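Local atomic coordinates of MaoC family protein (Mycobacterium tuberculosis H37Rv, PDB entry 3KHP), a protein that probably catalyses the reversible dehydration of 3-hydroxyacyl thioesters to enoyl thioesters, as a two-domain member of the MaoC family. Residues A[27-32]-A[124-129]; A[71-76]-A[112-117]; A[104-109]-A[154-159]; A[179-184]-A[274-279]. All coordinates share one frame; numbering follows the deposited sequence.

Contact 1. Residues A[27-32]-A[124-129]; sequences NSIGAV and VADIQD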
# COMPACT_ATOMS: atom_id res chain seq x y z
N ASN A 27 -33.07 -12.30 -17.37
CA ASN A 27 -34.11 -12.40 -16.36
C ASN A 27 -33.61 -12.01 -14.96
O ASN A 27 -34.36 -12.12 -14.00
CB ASN A 27 -34.64 -13.84 -16.30
CG ASN A 27 -35.51 -14.23 -17.49
OD1 ASN A 27 -36.01 -13.40 -18.21
ND2 ASN A 27 -35.71 -15.53 -17.66
N SER A 28 -32.36 -11.54 -14.84
CA SER A 28 -31.71 -11.34 -13.53
C SER A 28 -31.79 -9.89 -13.00
O SER A 28 -31.38 -9.61 -11.90
CB SER A 28 -30.26 -11.78 -13.63
OG SER A 28 -29.55 -10.89 -14.50
N ILE A 29 -32.31 -8.97 -13.80
CA ILE A 29 -32.45 -7.60 -13.35
C ILE A 29 -33.24 -7.62 -12.05
O ILE A 29 -34.31 -8.20 -12.00
CB ILE A 29 -33.19 -6.71 -14.38
CG1 ILE A 29 -32.35 -6.51 -15.64
CG2 ILE A 29 -33.57 -5.34 -13.75
CD1 ILE A 29 -33.08 -5.72 -16.73
N GLY A 30 -32.71 -7.01 -11.00
CA GLY A 30 -33.38 -6.98 -9.70
C GLY A 30 -32.83 -8.02 -8.76
O GLY A 30 -33.08 -7.95 -7.56
N ALA A 31 -32.07 -8.99 -9.28
CA ALA A 31 -31.45 -10.01 -8.39
C ALA A 31 -30.48 -9.34 -7.39
O ALA A 31 -29.88 -8.33 -7.70
CB ALA A 31 -30.73 -11.06 -9.18
N VAL A 32 -30.37 -9.90 -6.19
CA VAL A 32 -29.66 -9.24 -5.10
C VAL A 32 -28.91 -10.24 -4.27
O VAL A 32 -29.31 -11.41 -4.18
CB VAL A 32 -30.62 -8.50 -4.13
CG1 VAL A 32 -31.42 -7.49 -4.83
CG2 VAL A 32 -31.51 -9.49 -3.45
N VAL A 124 -28.41 -6.17 -9.34
CA VAL A 124 -28.37 -5.95 -10.77
C VAL A 124 -29.36 -4.84 -11.07
O VAL A 124 -30.56 -5.04 -11.00
CB VAL A 124 -28.74 -7.23 -11.55
CG1 VAL A 124 -28.60 -7.00 -13.03
CG2 VAL A 124 -27.89 -8.38 -11.07
N ALA A 125 -28.84 -3.65 -11.34
CA ALA A 125 -29.68 -2.49 -11.53
C ALA A 125 -30.29 -2.50 -12.90
O ALA A 125 -31.43 -2.09 -13.06
CB ALA A 125 -28.88 -1.19 -11.35
N ASP A 126 -29.52 -2.91 -13.89
CA ASP A 126 -29.98 -2.83 -15.26
C ASP A 126 -29.13 -3.73 -16.13
O ASP A 126 -27.95 -4.00 -15.81
CB ASP A 126 -29.97 -1.39 -15.79
CG ASP A 126 -30.91 -1.19 -16.98
OD1 ASP A 126 -31.75 -2.08 -17.24
OD2 ASP A 126 -30.84 -0.14 -17.67
N ILE A 127 -29.78 -4.24 -17.18
CA ILE A 127 -29.14 -4.99 -18.25
C ILE A 127 -29.67 -4.49 -19.59
O ILE A 127 -30.88 -4.41 -19.80
CB ILE A 127 -29.34 -6.51 -18.12
CG1 ILE A 127 -28.91 -7.01 -16.75
CG2 ILE A 127 -28.52 -7.21 -19.16
CD1 ILE A 127 -28.69 -8.49 -16.70
N GLN A 128 -28.75 -4.09 -20.46
CA GLN A 128 -29.11 -3.54 -21.73
C GLN A 128 -28.48 -4.41 -22.80
O GLN A 128 -27.33 -4.82 -22.70
CB GLN A 128 -28.69 -2.08 -21.84
CG GLN A 128 -29.34 -1.19 -20.77
CD GLN A 128 -29.16 0.33 -20.99
OE1 GLN A 128 -28.75 0.78 -22.06
NE2 GLN A 128 -29.48 1.11 -19.97
N ASP A 129 -29.31 -4.74 -23.79
CA ASP A 129 -28.93 -5.54 -24.94
C ASP A 129 -29.04 -4.63 -26.17
O ASP A 129 -30.13 -4.19 -26.53
CB ASP A 129 -29.88 -6.74 -25.05
CG ASP A 129 -29.45 -7.75 -26.13
OD1 ASP A 129 -28.66 -7.38 -27.03
OD2 ASP A 129 -29.92 -8.92 -26.06

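Contact 2. Residues A[71-76]-A[112-117]; sequences QQVLPT and LPAAGK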
# COMPACT_ATOMS: atom_id res chain seq x y z
N GLN A 71 -7.78 12.13 11.10
CA GLN A 71 -7.81 11.42 9.82
C GLN A 71 -9.14 11.65 9.12
O GLN A 71 -10.20 11.55 9.74
CB GLN A 71 -7.59 9.92 10.02
CG GLN A 71 -7.27 9.22 8.69
CD GLN A 71 -7.21 7.77 8.85
OE1 GLN A 71 -6.98 7.27 9.96
NE2 GLN A 71 -7.39 7.04 7.75
N GLN A 72 -9.07 11.99 7.85
CA GLN A 72 -10.19 11.92 6.92
C GLN A 72 -10.00 10.72 5.93
O GLN A 72 -8.87 10.32 5.63
CB GLN A 72 -10.26 13.20 6.10
CG GLN A 72 -10.51 14.44 6.92
CD GLN A 72 -10.73 15.66 6.06
OE1 GLN A 72 -11.66 15.69 5.26
NE2 GLN A 72 -9.89 16.68 6.22
N VAL A 73 -11.11 10.20 5.41
CA VAL A 73 -11.12 9.06 4.49
C VAL A 73 -11.57 9.54 3.14
O VAL A 73 -12.55 10.25 3.01
CB VAL A 73 -12.07 7.96 5.00
CG1 VAL A 73 -12.13 6.80 4.00
CG2 VAL A 73 -11.58 7.48 6.34
N LEU A 74 -10.84 9.19 2.09
CA LEU A 74 -11.30 9.66 0.78
C LEU A 74 -12.65 9.03 0.42
O LEU A 74 -12.94 7.87 0.77
CB LEU A 74 -10.26 9.38 -0.28
CG LEU A 74 -8.96 10.14 -0.10
CD1 LEU A 74 -7.86 9.50 -0.91
CD2 LEU A 74 -9.15 11.58 -0.42
N PRO A 75 -13.53 9.81 -0.21
CA PRO A 75 -14.88 9.26 -0.43
C PRO A 75 -14.85 8.16 -1.49
O PRO A 75 -15.69 7.26 -1.45
CB PRO A 75 -15.71 10.47 -0.87
CG PRO A 75 -14.73 11.48 -1.34
CD PRO A 75 -13.47 11.25 -0.49
N THR A 76 -13.87 8.20 -2.38
CA THR A 76 -13.72 7.11 -3.34
C THR A 76 -13.37 5.79 -2.67
O THR A 76 -13.41 4.74 -3.33
CB THR A 76 -12.67 7.36 -4.39
OG1 THR A 76 -11.39 7.47 -3.77
CG2 THR A 76 -13.01 8.58 -5.22
N LEU A 112 -16.97 8.53 5.74
CA LEU A 112 -16.59 7.17 6.01
C LEU A 112 -15.62 7.32 7.16
O LEU A 112 -14.76 8.19 7.10
CB LEU A 112 -15.95 6.49 4.80
CG LEU A 112 -16.81 6.25 3.55
CD1 LEU A 112 -15.95 5.99 2.32
CD2 LEU A 112 -17.71 5.04 3.81
N PRO A 113 -15.79 6.52 8.23
CA PRO A 113 -14.84 6.60 9.33
C PRO A 113 -13.53 5.86 9.02
O PRO A 113 -13.52 4.88 8.20
CB PRO A 113 -15.58 5.90 10.47
CG PRO A 113 -16.39 4.82 9.74
CD PRO A 113 -16.78 5.44 8.43
N ALA A 114 -12.46 6.31 9.65
CA ALA A 114 -11.13 5.76 9.43
C ALA A 114 -11.11 4.26 9.62
O ALA A 114 -10.36 3.56 8.95
CB ALA A 114 -10.06 6.44 10.37
N ALA A 115 -11.87 3.81 10.61
CA ALA A 115 -12.08 2.41 10.94
C ALA A 115 -13.59 2.20 11.09
O ALA A 115 -14.26 3.04 11.68
CB ALA A 115 -11.42 2.05 12.26
N GLY A 116 -14.09 1.08 10.59
CA GLY A 116 -15.50 0.75 10.74
C GLY A 116 -15.95 -0.52 10.05
O GLY A 116 -15.15 -1.37 9.66
N LYS A 117 -17.26 -0.61 9.88
CA LYS A 117 -17.93 -1.75 9.28
C LYS A 117 -19.09 -1.25 8.43
O LYS A 117 -19.74 -0.25 8.78
CB LYS A 117 -18.51 -2.67 10.33
CG LYS A 117 -17.67 -2.90 11.58
CD LYS A 117 -18.34 -3.94 12.51
CE LYS A 117 -17.40 -4.42 13.63
NZ LYS A 117 -16.37 -3.39 14.02
O HOH W 1 -13.98 11.46 6.26
O HOH W 2 -15.27 10.18 4.05

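Contact 3. Residues A[104-109]-A[154-159]; sequences QGIRLH and AETLTT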
# COMPACT_ATOMS: atom_id res chain seq x y z
N GLN A 104 -17.99 4.28 -13.22
CA GLN A 104 -18.14 4.09 -11.77
C GLN A 104 -18.71 5.34 -11.10
O GLN A 104 -18.25 6.44 -11.35
CB GLN A 104 -16.79 3.77 -11.13
CG GLN A 104 -16.84 3.53 -9.62
CD GLN A 104 -17.53 2.23 -9.30
OE1 GLN A 104 -17.26 1.20 -9.97
NE2 GLN A 104 -18.43 2.24 -8.29
N GLY A 105 -19.69 5.15 -10.24
CA GLY A 105 -20.28 6.23 -9.48
C GLY A 105 -20.26 5.86 -8.02
O GLY A 105 -20.31 4.67 -7.66
N ILE A 106 -20.12 6.87 -7.16
CA ILE A 106 -20.26 6.65 -5.76
C ILE A 106 -21.15 7.76 -5.22
O ILE A 106 -21.19 8.82 -5.76
CB ILE A 106 -18.92 6.61 -5.01
CG1 ILE A 106 -18.27 7.98 -5.02
CG2 ILE A 106 -17.97 5.55 -5.58
CD1 ILE A 106 -17.03 8.04 -4.23
N ARG A 107 -21.88 7.51 -4.15
CA ARG A 107 -22.62 8.57 -3.48
C ARG A 107 -22.47 8.35 -1.99
O ARG A 107 -22.68 7.24 -1.52
CB ARG A 107 -24.09 8.57 -3.93
CG ARG A 107 -24.97 9.58 -3.25
CD ARG A 107 -26.35 9.76 -3.95
NE ARG A 107 -26.19 10.17 -5.34
CZ ARG A 107 -26.17 11.42 -5.76
NH1 ARG A 107 -26.31 12.44 -4.91
NH2 ARG A 107 -25.99 11.68 -7.05
N LEU A 108 -22.11 9.40 -1.25
CA LEU A 108 -21.93 9.28 0.20
C LEU A 108 -23.02 10.06 0.93
O LEU A 108 -23.46 11.10 0.49
CB LEU A 108 -20.54 9.76 0.63
CG LEU A 108 -19.32 8.82 0.43
CD1 LEU A 108 -19.41 7.50 1.23
CD2 LEU A 108 -19.14 8.56 -1.04
N HIS A 109 -23.47 9.51 2.06
CA HIS A 109 -24.50 10.11 2.89
C HIS A 109 -24.00 10.47 4.26
O HIS A 109 -24.69 11.14 5.03
CB HIS A 109 -25.65 9.13 3.01
CG HIS A 109 -26.25 8.83 1.69
ND1 HIS A 109 -27.11 9.70 1.06
CD2 HIS A 109 -26.02 7.82 0.82
CE1 HIS A 109 -27.44 9.21 -0.12
NE2 HIS A 109 -26.79 8.06 -0.29
N ALA A 154 -23.16 4.67 2.24
CA ALA A 154 -22.64 4.80 0.86
C ALA A 154 -23.45 4.01 -0.21
O ALA A 154 -24.07 2.99 0.07
CB ALA A 154 -21.19 4.35 0.81
N GLU A 155 -23.42 4.52 -1.44
CA GLU A 155 -23.98 3.83 -2.57
C GLU A 155 -22.92 3.77 -3.68
O GLU A 155 -22.13 4.70 -3.85
CB GLU A 155 -25.22 4.53 -3.14
CG GLU A 155 -26.38 4.71 -2.19
CD GLU A 155 -27.56 5.49 -2.83
OE1 GLU A 155 -27.61 6.74 -2.66
OE2 GLU A 155 -28.42 4.83 -3.49
N THR A 156 -22.93 2.70 -4.47
CA THR A 156 -22.02 2.63 -5.59
C THR A 156 -22.75 2.17 -6.84
O THR A 156 -23.72 1.42 -6.77
CB THR A 156 -20.83 1.71 -5.27
OG1 THR A 156 -21.30 0.42 -4.86
CG2 THR A 156 -20.01 2.29 -4.15
N LEU A 157 -22.26 2.61 -7.98
CA LEU A 157 -22.80 2.17 -9.23
C LEU A 157 -21.66 1.81 -10.18
O LEU A 157 -20.87 2.66 -10.56
CB LEU A 157 -23.72 3.25 -9.81
CG LEU A 157 -24.62 2.80 -10.95
CD1 LEU A 157 -25.77 1.95 -10.37
CD2 LEU A 157 -25.16 4.01 -11.81
N THR A 158 -21.62 0.56 -10.60
CA THR A 158 -20.63 0.09 -11.53
C THR A 158 -21.33 -0.32 -12.82
O THR A 158 -22.18 -1.20 -12.82
CB THR A 158 -19.86 -1.07 -10.92
OG1 THR A 158 -19.30 -0.63 -9.68
CG2 THR A 158 -18.77 -1.60 -11.83
N THR A 159 -20.98 0.37 -13.91
CA THR A 159 -21.50 0.12 -15.23
C THR A 159 -20.44 -0.59 -16.07
O THR A 159 -19.35 -0.06 -16.27
CB THR A 159 -21.87 1.43 -15.89
OG1 THR A 159 -22.88 2.09 -15.09
CG2 THR A 159 -22.40 1.21 -17.30
O HOH W 3 -18.86 -0.51 -7.24

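Contact 4. Residues A[179-184]-A[274-279]; sequences PEFPDR and VIWRTE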
# COMPACT_ATOMS: atom_id res chain seq x y z
N PRO A 179 -23.07 14.16 -19.31
CA PRO A 179 -23.10 15.52 -18.76
C PRO A 179 -22.71 16.56 -19.80
O PRO A 179 -21.91 16.27 -20.69
CB PRO A 179 -22.06 15.48 -17.64
CG PRO A 179 -21.85 14.04 -17.34
CD PRO A 179 -22.05 13.34 -18.65
N GLU A 180 -23.30 17.74 -19.65
CA GLU A 180 -23.03 18.91 -20.48
C GLU A 180 -21.73 19.55 -19.99
O GLU A 180 -21.58 19.85 -18.80
CB GLU A 180 -24.21 19.92 -20.35
CG GLU A 180 -24.27 21.10 -21.36
CD GLU A 180 -24.98 22.38 -20.81
OE1 GLU A 180 -24.76 23.48 -21.37
OE2 GLU A 180 -25.75 22.30 -19.82
N PHE A 181 -20.79 19.71 -20.91
CA PHE A 181 -19.55 20.40 -20.64
C PHE A 181 -19.64 21.77 -21.25
O PHE A 181 -19.75 21.88 -22.46
CB PHE A 181 -18.35 19.65 -21.23
CG PHE A 181 -17.90 18.50 -20.37
CD1 PHE A 181 -16.95 18.69 -19.37
CD2 PHE A 181 -18.47 17.24 -20.53
CE1 PHE A 181 -16.56 17.63 -18.57
CE2 PHE A 181 -18.07 16.20 -19.72
CZ PHE A 181 -17.12 16.40 -18.73
N PRO A 182 -19.60 22.82 -20.41
CA PRO A 182 -19.65 24.19 -20.89
C PRO A 182 -18.63 24.45 -21.96
O PRO A 182 -17.53 23.86 -21.92
CB PRO A 182 -19.30 25.01 -19.65
CG PRO A 182 -19.72 24.15 -18.51
CD PRO A 182 -19.48 22.75 -18.95
N ASP A 183 -18.98 25.31 -22.91
CA ASP A 183 -18.06 25.68 -23.97
C ASP A 183 -17.24 26.88 -23.50
O ASP A 183 -17.52 28.05 -23.86
CB ASP A 183 -18.80 26.00 -25.27
CG ASP A 183 -17.86 26.41 -26.39
OD1 ASP A 183 -16.71 25.93 -26.44
OD2 ASP A 183 -18.28 27.23 -27.24
N ARG A 184 -16.23 26.56 -22.70
CA ARG A 184 -15.22 27.52 -22.22
C ARG A 184 -14.04 26.76 -21.63
O ARG A 184 -14.04 25.52 -21.58
CB ARG A 184 -15.80 28.48 -21.17
CG ARG A 184 -16.26 27.80 -19.90
CD ARG A 184 -17.17 28.73 -19.11
NE ARG A 184 -17.92 28.01 -18.08
CZ ARG A 184 -17.41 27.63 -16.92
NH1 ARG A 184 -18.14 26.98 -16.03
NH2 ARG A 184 -16.14 27.88 -16.66
N VAL A 274 -9.43 18.28 -15.16
CA VAL A 274 -9.98 19.55 -15.59
C VAL A 274 -11.42 19.65 -15.16
O VAL A 274 -12.22 18.77 -15.41
CB VAL A 274 -9.86 19.77 -17.12
CG1 VAL A 274 -8.47 20.20 -17.45
CG2 VAL A 274 -10.26 18.52 -17.92
N ILE A 275 -11.74 20.75 -14.49
CA ILE A 275 -12.98 20.86 -13.78
C ILE A 275 -13.72 22.12 -14.25
O ILE A 275 -13.09 23.12 -14.60
CB ILE A 275 -12.71 20.94 -12.28
CG1 ILE A 275 -11.86 19.74 -11.81
CG2 ILE A 275 -14.02 21.04 -11.50
CD1 ILE A 275 -11.39 19.84 -10.35
N TRP A 276 -15.05 22.05 -14.25
CA TRP A 276 -15.91 23.18 -14.60
C TRP A 276 -16.98 23.24 -13.56
O TRP A 276 -17.75 22.27 -13.43
CB TRP A 276 -16.61 22.96 -15.95
CG TRP A 276 -15.76 23.04 -17.15
CD1 TRP A 276 -15.62 24.11 -17.97
CD2 TRP A 276 -14.95 22.00 -17.70
NE1 TRP A 276 -14.76 23.81 -19.00
CE2 TRP A 276 -14.33 22.52 -18.86
CE3 TRP A 276 -14.69 20.69 -17.34
CZ2 TRP A 276 -13.47 21.77 -19.63
CZ3 TRP A 276 -13.83 19.95 -18.12
CH2 TRP A 276 -13.24 20.48 -19.25
N ARG A 277 -17.04 24.35 -12.82
CA ARG A 277 -18.15 24.60 -11.90
C ARG A 277 -19.38 24.98 -12.72
O ARG A 277 -19.34 25.89 -13.54
CB ARG A 277 -17.82 25.71 -10.90
CG ARG A 277 -16.81 25.29 -9.85
CD ARG A 277 -16.41 26.44 -8.96
NE ARG A 277 -15.59 25.99 -7.84
CZ ARG A 277 -14.26 25.92 -7.87
NH1 ARG A 277 -13.59 26.27 -8.96
NH2 ARG A 277 -13.60 25.51 -6.80
N THR A 278 -20.46 24.27 -12.53
CA THR A 278 -21.62 24.50 -13.37
C THR A 278 -22.77 25.16 -12.63
O THR A 278 -23.45 25.97 -13.18
CB THR A 278 -22.11 23.18 -14.05
OG1 THR A 278 -22.50 22.25 -13.04
CG2 THR A 278 -21.03 22.58 -14.91
N GLU A 279 -22.97 24.82 -11.38
CA GLU A 279 -24.19 25.20 -10.70
C GLU A 279 -23.87 25.02 -9.24
O GLU A 279 -23.21 24.05 -8.88
CB GLU A 279 -25.30 24.25 -11.14
CG GLU A 279 -26.63 24.31 -10.38
CD GLU A 279 -27.57 23.18 -10.78
OE1 GLU A 279 -27.64 22.87 -11.99
OE2 GLU A 279 -28.23 22.60 -9.89

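Contact 1. Residues A[27-32]-A[124-129]
Ile29 and Ile127 each set CG1 beside the backbone N and anti to the carbonyl carbon (chi1 -68° and -54°), which brings the two CG1 methylenes to 3.6 Å as the side chains slide past each other in opposite directions. The CD1 end of Ile29 continues over the backbone of the strand and stops 3.9 Å from Asp126 OD1, so the aliphatic tip runs alongside the carboxylate. That carboxylate has a partner within its own strand: Gln128 NE2 donates to Asp126 OD2 from above the carboxylate plane. Ile127 CD1 ends 3.4 Å from Ser28 OG, whose hydrogen-bonding partner is the carbonyl O of Asp25.

Val124 is held by main chain and side chain together. Gly30 N donates to Val124 O (2.9 Å), and Val124 N donates to Ala31 O (3.1 Å, 165° at the hydrogen). Both polar backbone atoms of Val124 are thereby used by one turn. Its CB packs 3.6 Å from Ser28 O, and CG2 faces Ala31 CB at 4.3 Å. Val91, in another loop, also touches Ser28, Val124 and Ile127.

Ala31 N also bonds back to Ser28 O, at 2.8 Å, which closes the turn itself. Just beyond Val124, Ala125 and Asp126 both face Val139 of strand 136-145, a classic beta bulge. The geometry is that of a type II beta turn, Ser28 to Ala31 with glycine third, docked by its backbone onto strand 116-129 of the antiparallel sheet.

Contact 2. Residues A[71-76]-A[112-117]
Val73 drives its CB and both methyls against the loop from Leu112 to Ala114. With CG1 anti to the backbone N (chi1 178°), the two branches divide the work. CG1 packs on Leu112 CB at 3.9 Å, the two side chains crossing at about a right angle. CG2 lies 3.3 Å from Leu112 O and 3.6 Å from Ala114 CA, lying against the backbone on both sides of Pro113.

Gln71 arrives differently. Its chain is fully extended beyond CG (chi2 -174°), which lays the terminal amide against the methyl of Ala114, with OE1 3.2 Å from CB. The amide nitrogen is turned to Thr45 of helix 42-51, where NE2 makes a weak hydrogen bond to OG1; the same hydroxyl also bonds Ala114 O. Leu112 sets CG beside its backbone N, anti to the carbonyl carbon (chi1 -66°), and CD1 comes to 3.9 Å from Leu74 O and near Pro75 O as well.

The direct contacts are apolar or van der Waals, and the polar backbone atoms are joined through water. One water donates to Val73 O and accepts from Leu112 N, both at 2.9 Å; a second accepts from Val73 N and reaches Leu112 O only weakly.

The packing joins the loop leading into helix 78-81 to the connection between strands 103-108 and 116-129, which are not neighbours in the sheet. Such a crossing connection belongs to the 1-3-4-5-2 strand order of a hot-dog domain.

Contact 3. Residues A[104-109]-A[154-159]
Two neighbouring strands of the antiparallel hot-dog sheet meet here, strand 103-108 against 152-162, with local axes 4.5 Å apart and N-to-C directions at 171°. Gly105 with Leu157 and Arg107 with Glu155 are the hydrogen-bonded pairs, each closed by two N-H...O bonds; Gly105 N to Leu157 O, for instance, is 2.8 Å. Gln104 with Thr158, Ile106 with Thr156 and Leu108 with Ala154 are the non-hydrogen-bonded pairs.

These last residues share the face that meets helices 78-81 and 231-245. There Leu108 CD1 lies on Ala154 CB at 3.6 Å, and the Thr156 hydroxyl bonds Cys82 O while its CG2 meets Ile106 CG2. Gln104 is bent at chi2 (70°), which folds its amide back across the neighbouring strand. Thr158 OG1 donates to Gln104 OE1 at 2.8 Å. Gln104 NE2 also donates to Gly105 O, reaching it from the opposite face of the carbonyl plane to Leu157 N.

The other face carries Arg107 and Glu155 side by side, pointing the same way. Arg107 CD passes 3.5 Å from Glu155 OE1, but the guanidinium makes its salt bridge with Glu307. OE1 is taken instead by the imidazole at the strand's end: His109 NE2 donates to Glu155 OE1 at 2.8 Å, from the anti side and 29° out of the carboxylate plane.

Contact 4. Residues A[179-184]-A[274-279]
Trp276 carries the ring edge of Phe181 on one face and the carbonyl O of Arg184 at its edge, in the indole plane. Phe181 CD1 stands 3.6 Å from Trp276 CZ3, and the ring planes meet at 83° with centroids 5.2 Å apart, an offset edge-to-face (T-shaped) pair. The Phe181 ring also makes a cation-pi contact with Arg286 of the adjacent strand 282-289.

The guanidinium of Arg184 is the third flat group. Trp276 CD1 lies over one of its faces, 4.0 Å from NH2 and offset toward the rim, while Arg277 O sits at its edge, 3.0 Å from NH1. The two planes are 73° apart, so the guanidinium is not stacked flat on the indole. With CG between the backbone N and carbonyl carbon (chi1 64°) and the chain extended to NE, the Arg184 side chain runs past the indole in the opposite direction. Pro182 adds to the packing, its CG lying 4.1 Å from both Trp276 CD1 and Thr278 CG2.

Trp276 NE1 donates to Arg184 O at 3.2 Å, nearly straight at the hydrogen but from well above the carbonyl plane. The buried indole N-H is therefore satisfied by the loop. Asp187 pairs with Arg184 NH2 and accepts from Arg277 N, so this carboxylate links loop and strand, and would be expected to offset the arginine's charge beside the aromatic surface.

Contacts 1, 3 and 4 lie on one antiparallel sheet built from two hot-dog-like halves, and contact 2 packs the loops beside it. Contacts 1 to 3 belong to the N-terminal half and contact 4 to the C-terminal half, the halves joining at strands 103-108 and 254-261. Contacts 1 and 2 have centres 30 Å apart. Contact 3, whose centre is about 8 Å from the centre of the chain, touches contact 2 where Pro75 O meets Ile106 CD1, and its segments alternate along the sequence with those of contacts 1 and 2. Contact 4 follows in series, about 21 Å from contact 3 between centres. Contacts 1 and 4 each set a loop on a strand next to an end strand of the sheet.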